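PDB 6G44: putative major capsid protein from Cafeteriavirus-dependent mavirus, which probably forms the shell of this virophage, its double jelly-roll chains grouping into trimeric capsomers as in related major capsid proteins. Local coordinates for residues Leu126-His130 / Ala336-Ser340; Asp147-Tyr151 / Lys389-Cys393; Asn330-Phe335 / Val472-Asp477. All coordinates share one frame; numbering follows the deposited sequence. Where two conformers were deposited one is given.

Contact 1: Leu126-His130 / Ala336-Ser340; sequences LIKLH and AVMVS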
loop_
_atom_site.group_PDB
_atom_site.type_symbol
_atom_site.label_atom_id
_atom_site.label_comp_id
_atom_site.label_asym_id
_atom_site.label_seq_id
_atom_site.Cartn_x
_atom_site.Cartn_y
_atom_site.Cartn_z
ATOM N N LEU C 126 -10.190 11.845 -21.548
ATOM C CA LEU C 126 -10.541 10.660 -20.745
ATOM C C LEU C 126 -9.541 10.500 -19.602
ATOM O O LEU C 126 -9.936 10.356 -18.443
ATOM C CB LEU C 126 -10.560 9.355 -21.571
ATOM C CG LEU C 126 -11.730 8.849 -22.429
ATOM C CD1 LEU C 126 -11.250 7.735 -23.344
ATOM C CD2 LEU C 126 -12.871 8.337 -21.570
ATOM N N ILE C 127 -8.257 10.572 -19.919
ATOM C CA ILE C 127 -7.246 10.301 -18.892
ATOM C C ILE C 127 -7.199 11.433 -17.903
ATOM O O ILE C 127 -6.875 11.166 -16.731
ATOM C CB ILE C 127 -5.861 9.973 -19.513
ATOM C CG1 ILE C 127 -4.918 9.288 -18.518
ATOM C CG2 ILE C 127 -5.184 11.187 -20.085
ATOM C CD1 ILE C 127 -5.451 8.025 -17.881
ATOM N N LYS C 128 -7.494 12.667 -18.304
ATOM C CA LYS C 128 -7.475 13.770 -17.341
ATOM C C LYS C 128 -8.462 13.528 -16.211
ATOM O O LYS C 128 -8.190 13.920 -15.079
ATOM C CB LYS C 128 -7.750 15.140 -17.997
ATOM C CG LYS C 128 -7.567 16.345 -17.063
ATOM C CD LYS C 128 -7.698 17.673 -17.800
ATOM C CE LYS C 128 -7.459 18.868 -16.873
ATOM N NZ LYS C 128 -7.572 20.199 -17.555
ATOM N N LEU C 129 -9.597 12.900 -16.498
ATOM C CA LEU C 129 -10.572 12.520 -15.467
ATOM C C LEU C 129 -10.192 11.228 -14.787
ATOM O O LEU C 129 -10.185 11.136 -13.554
ATOM C CB LEU C 129 -11.967 12.323 -16.062
ATOM C CG LEU C 129 -12.738 13.555 -16.429
ATOM C CD1 LEU C 129 -13.979 13.144 -17.211
ATOM C CD2 LEU C 129 -13.162 14.262 -15.156
ATOM N N HIS C 130 -9.884 10.212 -15.578
ATOM C CA HIS C 130 -9.666 8.860 -15.112
ATOM C C HIS C 130 -8.539 8.774 -14.098
ATOM O O HIS C 130 -8.586 7.964 -13.156
ATOM C CB HIS C 130 -9.370 7.940 -16.314
ATOM C CG HIS C 130 -9.251 6.498 -15.969
ATOM N ND1 HIS C 130 -10.318 5.763 -15.510
ATOM C CD2 HIS C 130 -8.213 5.642 -16.060
ATOM C CE1 HIS C 130 -9.929 4.516 -15.318
ATOM N NE2 HIS C 130 -8.654 4.417 -15.633
ATOM N N ALA C 336 -18.802 14.397 -13.601
ATOM C CA ALA C 336 -17.552 14.964 -13.064
ATOM C C ALA C 336 -17.551 16.463 -13.341
ATOM O O ALA C 336 -17.818 16.886 -14.485
ATOM C CB ALA C 336 -16.322 14.305 -13.661
ATOM N N VAL C 337 -17.227 17.246 -12.329
ATOM C CA VAL C 337 -17.174 18.705 -12.427
ATOM C C VAL C 337 -15.748 19.149 -12.172
ATOM O O VAL C 337 -15.130 18.744 -11.171
ATOM C CB VAL C 337 -18.105 19.355 -11.386
ATOM C CG1 VAL C 337 -18.077 20.879 -11.519
ATOM C CG2 VAL C 337 -19.513 18.832 -11.534
ATOM N N MET C 338 -15.221 20.002 -13.046
ATOM C CA MET C 338 -13.906 20.573 -12.837
ATOM C C MET C 338 -13.873 21.955 -13.454
ATOM O O MET C 338 -14.583 22.202 -14.430
ATOM C CB MET C 338 -12.805 19.646 -13.377
ATOM C CG MET C 338 -12.471 19.638 -14.835
ATOM S SD MET C 338 -10.973 18.617 -15.147
ATOM C CE MET C 338 -11.703 17.013 -15.187
ATOM N N VAL C 339 -13.057 22.832 -12.894
ATOM C CA VAL C 339 -12.860 24.185 -13.402
ATOM C C VAL C 339 -11.390 24.321 -13.761
ATOM O O VAL C 339 -10.546 24.306 -12.874
ATOM C CB VAL C 339 -13.290 25.217 -12.357
ATOM C CG1 VAL C 339 -13.031 26.639 -12.881
ATOM C CG2 VAL C 339 -14.753 25.051 -11.979
ATOM N N SER C 340 -11.071 24.445 -15.058
ATOM C CA SER C 340 -9.696 24.377 -15.559
ATOM C C SER C 340 -9.183 25.758 -15.944
ATOM O O SER C 340 -9.936 26.555 -16.520
ATOM C CB SER C 340 -9.596 23.445 -16.785
ATOM O OG SER C 340 -9.736 22.075 -16.428
#
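K128 and L129 meet A336, M338 and S340 without any ring between them, so no face or edge of a flat group is filled across this contact; the one ring in the two segments, that of H130, takes no part and instead meets Y213 edge-to-face. The motif is a helix laid against a sheet at the junction of the two jelly rolls: helix 123-130 runs across strand 334-341 of the second jelly roll, with local axes 10.8 Å apart at an angle of 101°. Alternation along the strand sends A336, M338 and S340 to the helix side, while V337 is turned from it. A336, having only a methyl group, suits the place where the helix comes nearest, and its CB sits tightly against L129 CD2 at 3.5 Å. L129, a branched apolar residue, spreads over this side of the sheet, where I293, V425 and F473 also surround it. M338 is bent at its thioether (chi3 82°), which turns CE back toward L129; the spacing of that methyl from L129 CD2 is too short to be trusted. The sulfur is approached by the aliphatic part of K128, CE lying 3.9 Å from M338 SD. A lysine fits here because its long chain is apolar along most of its length and charged only at the end. With CG anti to the backbone N (chi1 -173°) and every later bond extended, it spans the gap to the strand. S340 is modelled in two conformers, so its hydrogen bond is tentative: K128 NZ donates to S340 OG at 3.1 Å.

Contact 2: Asp147-Tyr151 / Lys389-Cys393; sequences DVDEY and KRFSC. With SO4 (sulfate ion), chain Z.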
loop_
_atom_site.group_PDB
_atom_site.type_symbol
_atom_site.label_atom_id
_atom_site.label_comp_id
_atom_site.label_asym_id
_atom_site.label_seq_id
_atom_site.Cartn_x
_atom_site.Cartn_y
_atom_site.Cartn_z
ATOM N N ASP C 147 1.996 8.645 -11.376
ATOM C CA ASP C 147 1.842 9.576 -10.263
ATOM C C ASP C 147 1.179 10.851 -10.762
ATOM O O ASP C 147 1.593 11.376 -11.819
ATOM C CB ASP C 147 3.215 9.867 -9.656
ATOM C CG ASP C 147 3.170 10.891 -8.559
ATOM O OD1 ASP C 147 3.292 12.099 -8.886
ATOM O OD2 ASP C 147 3.035 10.504 -7.378
ATOM N N VAL C 148 0.180 11.344 -10.020
ATOM C CA VAL C 148 -0.583 12.531 -10.355
ATOM C C VAL C 148 -0.155 13.671 -9.441
ATOM O O VAL C 148 -0.084 13.501 -8.209
ATOM C CB VAL C 148 -2.095 12.232 -10.252
ATOM C CG1 VAL C 148 -2.924 13.483 -10.393
ATOM C CG2 VAL C 148 -2.520 11.188 -11.279
ATOM N N ASP C 149 0.095 14.841 -10.026
ATOM C CA ASP C 149 0.572 15.992 -9.264
ATOM C C ASP C 149 -0.453 16.447 -8.229
ATOM O O ASP C 149 -1.663 16.553 -8.488
ATOM C CB ASP C 149 0.800 17.196 -10.174
ATOM C CG ASP C 149 1.934 17.000 -11.155
ATOM O OD1 ASP C 149 2.903 16.324 -10.834
ATOM O OD2 ASP C 149 1.847 17.580 -12.265
ATOM N N GLU C 150 0.042 16.732 -7.020
ATOM C CA GLU C 150 -0.803 17.253 -5.957
ATOM C C GLU C 150 -0.847 18.761 -5.920
ATOM O O GLU C 150 -1.856 19.324 -5.486
ATOM C CB GLU C 150 -0.327 16.715 -4.604
ATOM C CG GLU C 150 -0.433 15.200 -4.485
ATOM C CD GLU C 150 0.760 14.403 -5.000
ATOM O OE1 GLU C 150 1.743 15.023 -5.485
ATOM O OE2 GLU C 150 0.695 13.148 -4.908
ATOM N N TYR C 151 0.260 19.400 -6.307
ATOM C CA TYR C 151 0.413 20.856 -6.205
ATOM C C TYR C 151 0.763 21.450 -7.575
ATOM O O TYR C 151 1.150 20.736 -8.498
ATOM C CB TYR C 151 1.424 21.245 -5.125
ATOM C CG TYR C 151 1.138 20.562 -3.812
ATOM C CD1 TYR C 151 0.082 20.962 -3.009
ATOM C CD2 TYR C 151 1.857 19.456 -3.409
ATOM C CE1 TYR C 151 -0.214 20.288 -1.843
ATOM C CE2 TYR C 151 1.553 18.763 -2.245
ATOM C CZ TYR C 151 0.507 19.187 -1.479
ATOM O OH TYR C 151 0.218 18.472 -0.330
ATOM N N LYS C 389 -6.903 11.460 -4.468
ATOM C CA LYS C 389 -5.843 12.359 -4.027
ATOM C C LYS C 389 -6.159 13.030 -2.697
ATOM O O LYS C 389 -7.306 13.071 -2.263
ATOM C CB LYS C 389 -5.542 13.433 -5.075
ATOM C CG LYS C 389 -5.128 12.872 -6.426
ATOM C CD LYS C 389 -3.926 11.951 -6.344
ATOM C CE LYS C 389 -2.654 12.680 -5.945
ATOM N NZ LYS C 389 -1.539 11.738 -5.687
ATOM N N ARG C 390 -5.104 13.546 -2.083
ATOM C CA ARG C 390 -5.178 14.210 -0.760
ATOM C C ARG C 390 -6.017 15.490 -0.806
ATOM O O ARG C 390 -6.171 16.122 -1.865
ATOM C CB ARG C 390 -3.784 14.517 -0.231
ATOM C CG ARG C 390 -3.044 15.566 -1.054
ATOM C CD ARG C 390 -1.587 15.748 -0.687
ATOM N NE ARG C 390 -0.807 14.569 -1.038
ATOM C CZ ARG C 390 0.501 14.510 -0.896
ATOM N NH1 ARG C 390 1.155 15.544 -0.433
ATOM N NH2 ARG C 390 1.181 13.427 -1.273
ATOM N N PHE C 391 -6.533 15.895 0.355
ATOM C CA PHE C 391 -7.382 17.075 0.445
ATOM C C PHE C 391 -6.664 18.367 0.001
ATOM O O PHE C 391 -7.273 19.212 -0.661
ATOM C CB PHE C 391 -7.938 17.229 1.867
ATOM C CG PHE C 391 -8.868 18.397 2.028
ATOM C CD1 PHE C 391 -10.042 18.477 1.271
ATOM C CD2 PHE C 391 -8.575 19.433 2.894
ATOM C CE1 PHE C 391 -10.920 19.561 1.387
ATOM C CE2 PHE C 391 -9.440 20.511 3.008
ATOM C CZ PHE C 391 -10.596 20.571 2.273
ATOM N N SER C 392 -5.386 18.512 0.339
ATOM C CA SER C 392 -4.602 19.710 -0.030
ATOM C C SER C 392 -4.427 19.851 -1.545
ATOM O O SER C 392 -4.172 20.955 -2.003
ATOM C CB SER C 392 -3.236 19.738 0.658
ATOM O OG SER C 392 -2.479 18.609 0.345
ATOM N N CYS C 393 -4.570 18.769 -2.300
ATOM C CA CYS C 393 -4.609 18.851 -3.760
ATOM C C CYS C 393 -5.967 19.355 -4.190
ATOM O O CYS C 393 -6.074 20.430 -4.789
ATOM C CB CYS C 393 -4.329 17.473 -4.321
ATOM S SG CYS C 393 -4.597 17.294 -6.097
HETATM S S SO4 Z . -1.984 11.259 -2.039
HETATM O O1 SO4 Z . -2.319 12.586 -2.528
HETATM O O2 SO4 Z . -0.696 11.282 -1.365
HETATM O O3 SO4 Z . -1.922 10.318 -3.202
HETATM O O4 SO4 Z . -3.052 10.795 -1.113
HETATM O O HOH W 1 -0.800 9.826 -7.707
#
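E150 and Y151 press against K389, R390, S392 and C393, joining a loop that follows helix 136-142 to the start of helix 391-394, for which R390 is the N-cap residue. The tight part lies around C393, a small side chain that lets the two backbones come close: C393 CA makes a CA-H...O contact of 3.3 Å with E150 O. Beside it, the aliphatic part of E150 packs on both flat groups, CB over the rim of the Y151 ring and CG 3.5 Å above one face of the R390 guanidinium. The Y151 ring stands nearly upright to that guanidinium, the planes 79° apart, and its hydroxyl works both ways: R390 NH1 donates to Y151 OH at 3.1 Å, and Y151 OH donates to S392 OG at 2.8 Å. S392 OG in turn bonds to C180 O of the second subunit, which carries the chain of hydrogen bonds over the subunit boundary.

The other side is polar: K389 is partly exposed, and a water and a sulfate, the latter probably from the crystallisation liquor, sit beside it. K389 curls there, bent at chi2 and chi3 (-56° and -67°), so that NZ forms a salt bridge with E150 OE2 at 2.8 Å, from above the carboxylate plane, and also binds sulfate O3 at 2.9 Å and the water that V148 N shares. R390 NE and backbone N both donate to sulfate O1, NE at 2.9 Å, and NH2 donates to O2, placing the ion at the guanidinium edge; S172 of the second subunit holds it too. E150 is fixed by N160 at OE1, and its carboxylate probably offsets part of the lysine and arginine charge. The remaining positive character, gathered before a helix start, would favour an anion at this subunit boundary.

Contact 3: Asn330-Phe335 / Val472-Asp477; sequences NVPSMF and VFSIRD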
loop_
_atom_site.group_PDB
_atom_site.type_symbol
_atom_site.label_atom_id
_atom_site.label_comp_id
_atom_site.label_asym_id
_atom_site.label_seq_id
_atom_site.Cartn_x
_atom_site.Cartn_y
_atom_site.Cartn_z
ATOM N N ASN C 330 -31.236 10.675 -21.397
ATOM C CA ASN C 330 -31.209 9.532 -20.494
ATOM C C ASN C 330 -30.319 9.958 -19.306
ATOM O O ASN C 330 -29.671 11.001 -19.385
ATOM C CB ASN C 330 -30.677 8.296 -21.227
ATOM C CG ASN C 330 -29.320 8.531 -21.838
ATOM O OD1 ASN C 330 -28.319 8.612 -21.117
ATOM N ND2 ASN C 330 -29.270 8.661 -23.171
ATOM N N VAL C 331 -30.289 9.139 -18.268
ATOM C CA VAL C 331 -29.642 9.507 -16.997
ATOM C C VAL C 331 -28.275 8.803 -16.891
ATOM O O VAL C 331 -28.233 7.581 -16.789
ATOM C CB VAL C 331 -30.542 9.136 -15.810
ATOM C CG1 VAL C 331 -29.889 9.558 -14.492
ATOM C CG2 VAL C 331 -31.922 9.790 -15.944
ATOM N N PRO C 332 -27.160 9.575 -16.965
ATOM C CA PRO C 332 -25.846 8.929 -16.792
ATOM C C PRO C 332 -25.597 8.338 -15.415
ATOM O O PRO C 332 -26.213 8.725 -14.430
ATOM C CB PRO C 332 -24.850 10.060 -17.042
ATOM C CG PRO C 332 -25.601 11.053 -17.881
ATOM C CD PRO C 332 -27.003 10.982 -17.364
ATOM N N SER C 333 -24.638 7.437 -15.382
ATOM C CA SER C 333 -24.173 6.804 -14.158
ATOM C C SER C 333 -23.414 7.751 -13.251
ATOM O O SER C 333 -23.548 7.665 -12.006
ATOM C CB SER C 333 -23.257 5.639 -14.523
ATOM O OG SER C 333 -22.683 5.041 -13.368
ATOM N N MET C 334 -22.620 8.634 -13.840
ATOM C CA MET C 334 -21.799 9.528 -13.034
ATOM C C MET C 334 -21.528 10.814 -13.791
ATOM O O MET C 334 -21.538 10.842 -15.020
ATOM C CB MET C 334 -20.472 8.850 -12.631
ATOM C CG MET C 334 -19.685 9.594 -11.535
ATOM S SD MET C 334 -18.148 8.770 -11.002
ATOM C CE MET C 334 -18.772 7.350 -10.140
ATOM N N PHE C 335 -21.275 11.872 -13.029
ATOM C CA PHE C 335 -20.856 13.149 -13.524
ATOM C C PHE C 335 -19.539 13.546 -12.904
ATOM O O PHE C 335 -19.208 13.094 -11.799
ATOM C CB PHE C 335 -21.908 14.226 -13.174
ATOM C CG PHE C 335 -23.231 13.989 -13.825
ATOM C CD1 PHE C 335 -23.440 14.487 -15.100
ATOM C CD2 PHE C 335 -24.225 13.260 -13.196
ATOM C CE1 PHE C 335 -24.637 14.275 -15.751
ATOM C CE2 PHE C 335 -25.451 13.053 -13.855
ATOM C CZ PHE C 335 -25.623 13.565 -15.123
ATOM N N VAL C 472 -18.541 20.104 -17.238
ATOM C CA VAL C 472 -19.336 19.032 -16.642
ATOM C C VAL C 472 -19.289 17.874 -17.617
ATOM O O VAL C 472 -19.710 18.008 -18.772
ATOM C CB VAL C 472 -20.786 19.453 -16.344
ATOM C CG1 VAL C 472 -21.564 18.304 -15.709
ATOM C CG2 VAL C 472 -20.760 20.691 -15.463
ATOM N N PHE C 473 -18.735 16.752 -17.158
ATOM C CA PHE C 473 -18.649 15.548 -17.968
ATOM C C PHE C 473 -19.651 14.530 -17.495
ATOM O O PHE C 473 -19.962 14.477 -16.308
ATOM C CB PHE C 473 -17.273 14.912 -17.858
ATOM C CG PHE C 473 -16.171 15.777 -18.365
ATOM C CD1 PHE C 473 -15.528 16.660 -17.513
ATOM C CD2 PHE C 473 -15.773 15.719 -19.693
ATOM C CE1 PHE C 473 -14.490 17.465 -17.960
ATOM C CE2 PHE C 473 -14.742 16.557 -20.151
ATOM C CZ PHE C 473 -14.107 17.413 -19.277
ATOM N N SER C 474 -20.178 13.733 -18.420
ATOM C CA SER C 474 -20.968 12.546 -18.065
ATOM C C SER C 474 -20.145 11.304 -18.308
ATOM O O SER C 474 -19.361 11.258 -19.252
ATOM C CB SER C 474 -22.256 12.441 -18.855
ATOM O OG SER C 474 -21.976 12.387 -20.228
ATOM N N ILE C 475 -20.380 10.289 -17.476
ATOM C CA ILE C 475 -19.817 8.971 -17.671
ATOM C C ILE C 475 -21.012 8.058 -17.784
ATOM O O ILE C 475 -21.752 7.881 -16.814
ATOM C CB ILE C 475 -18.885 8.543 -16.519
ATOM C CG1 ILE C 475 -17.738 9.562 -16.389
ATOM C CG2 ILE C 475 -18.339 7.146 -16.790
ATOM C CD1 ILE C 475 -17.778 10.438 -15.171
ATOM N N ARG C 476 -21.234 7.489 -18.972
ATOM C CA ARG C 476 -22.394 6.637 -19.205
ATOM C C ARG C 476 -22.002 5.169 -19.350
ATOM O O ARG C 476 -20.988 4.842 -19.978
ATOM C CB ARG C 476 -23.131 7.047 -20.475
ATOM C CG ARG C 476 -23.943 8.317 -20.343
ATOM C CD ARG C 476 -24.691 8.532 -21.644
ATOM N NE ARG C 476 -25.758 9.508 -21.490
ATOM C CZ ARG C 476 -25.635 10.813 -21.719
ATOM N NH1 ARG C 476 -26.698 11.595 -21.553
ATOM N NH2 ARG C 476 -24.486 11.346 -22.108
ATOM N N ASP C 477 -22.853 4.303 -18.816
ATOM C CA ASP C 477 -22.692 2.859 -18.996
ATOM C C ASP C 477 -23.020 2.548 -20.468
ATOM O O ASP C 477 -24.038 2.986 -21.008
ATOM C CB ASP C 477 -23.608 2.099 -18.052
ATOM C CG ASP C 477 -23.286 2.353 -16.561
ATOM O OD1 ASP C 477 -22.173 2.797 -16.230
ATOM O OD2 ASP C 477 -24.136 2.066 -15.730
#
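M334 and I475 form an antiparallel hydrogen-bonded pair, F335 and S474 the non-hydrogen-bonded pair next to it, and S333 with M334 opposite I475 makes a classic beta bulge where strand 334-341 begins along strand 464-482 of the second jelly roll. I475 N donates to M334 O at 2.8 Å; I475 O receives M334 N at 3.2 Å and, weakly, S333 N as well, which is how one residue faces two.

M334 and I475 lie side by side on one face of the sheet, I475 CD1 touching M334 CB at 4.0 Å, while the thioether of M334 runs on away from strand 464-482. F335 is on the other face with S474, its CD1 4.3 Å from V472 CG1, and its ring also meets that of F428. S474 is small enough for P332 CG to rest on its CB at 3.8 Å, while its hydroxyl bonds to E296. At the bulge, S333 turns its CB toward D477 OD1; the hydroxyl bonds to the terminal carboxylate of G520, the end of this construct, which lacks the C-terminal domain, and D477 is bound by N443.

Beyond the bulge, R476 lies alongside P332, pointing the same way. It runs straight from CG to NE, then chi4 of 92° turns the guanidinium so that P332 CG lies 3.7 Å above one of its faces, offset toward the rim. Proline suits this spot, giving a compact apolar surface and needing no backbone N-H partner. E296 makes a salt bridge with R476 NH2. N330 comes in at the guanidinium edge, its amide plane 79° from it: R476 NE donates to N330 OD1 at 2.7 Å, nearly straight and on a lone pair of that oxygen.

How the contacts relate
Contacts 1 and 3 adjoin, their centres about 13 Å apart, and share strand 334-341: residues 330-335 enter it and 336-340 carry on. The same sheet includes strand 464-482, and F473 connects the two sites, packing on L129 and M338 while its backbone N probably bonds to A336 O. Contact 2 lies apart, about 14 Å from contact 1 and 24 Å from contact 3 between centres. Along the chain the order is 126-130, 147-151, 330-335, 336-340, 389-393, 472-477. Contact 3 is therefore internal to the later half, whereas contacts 1 and 2 tie earlier segments to it, joining the two jelly rolls of the subunit, with contact 2 also reaching a neighbouring subunit.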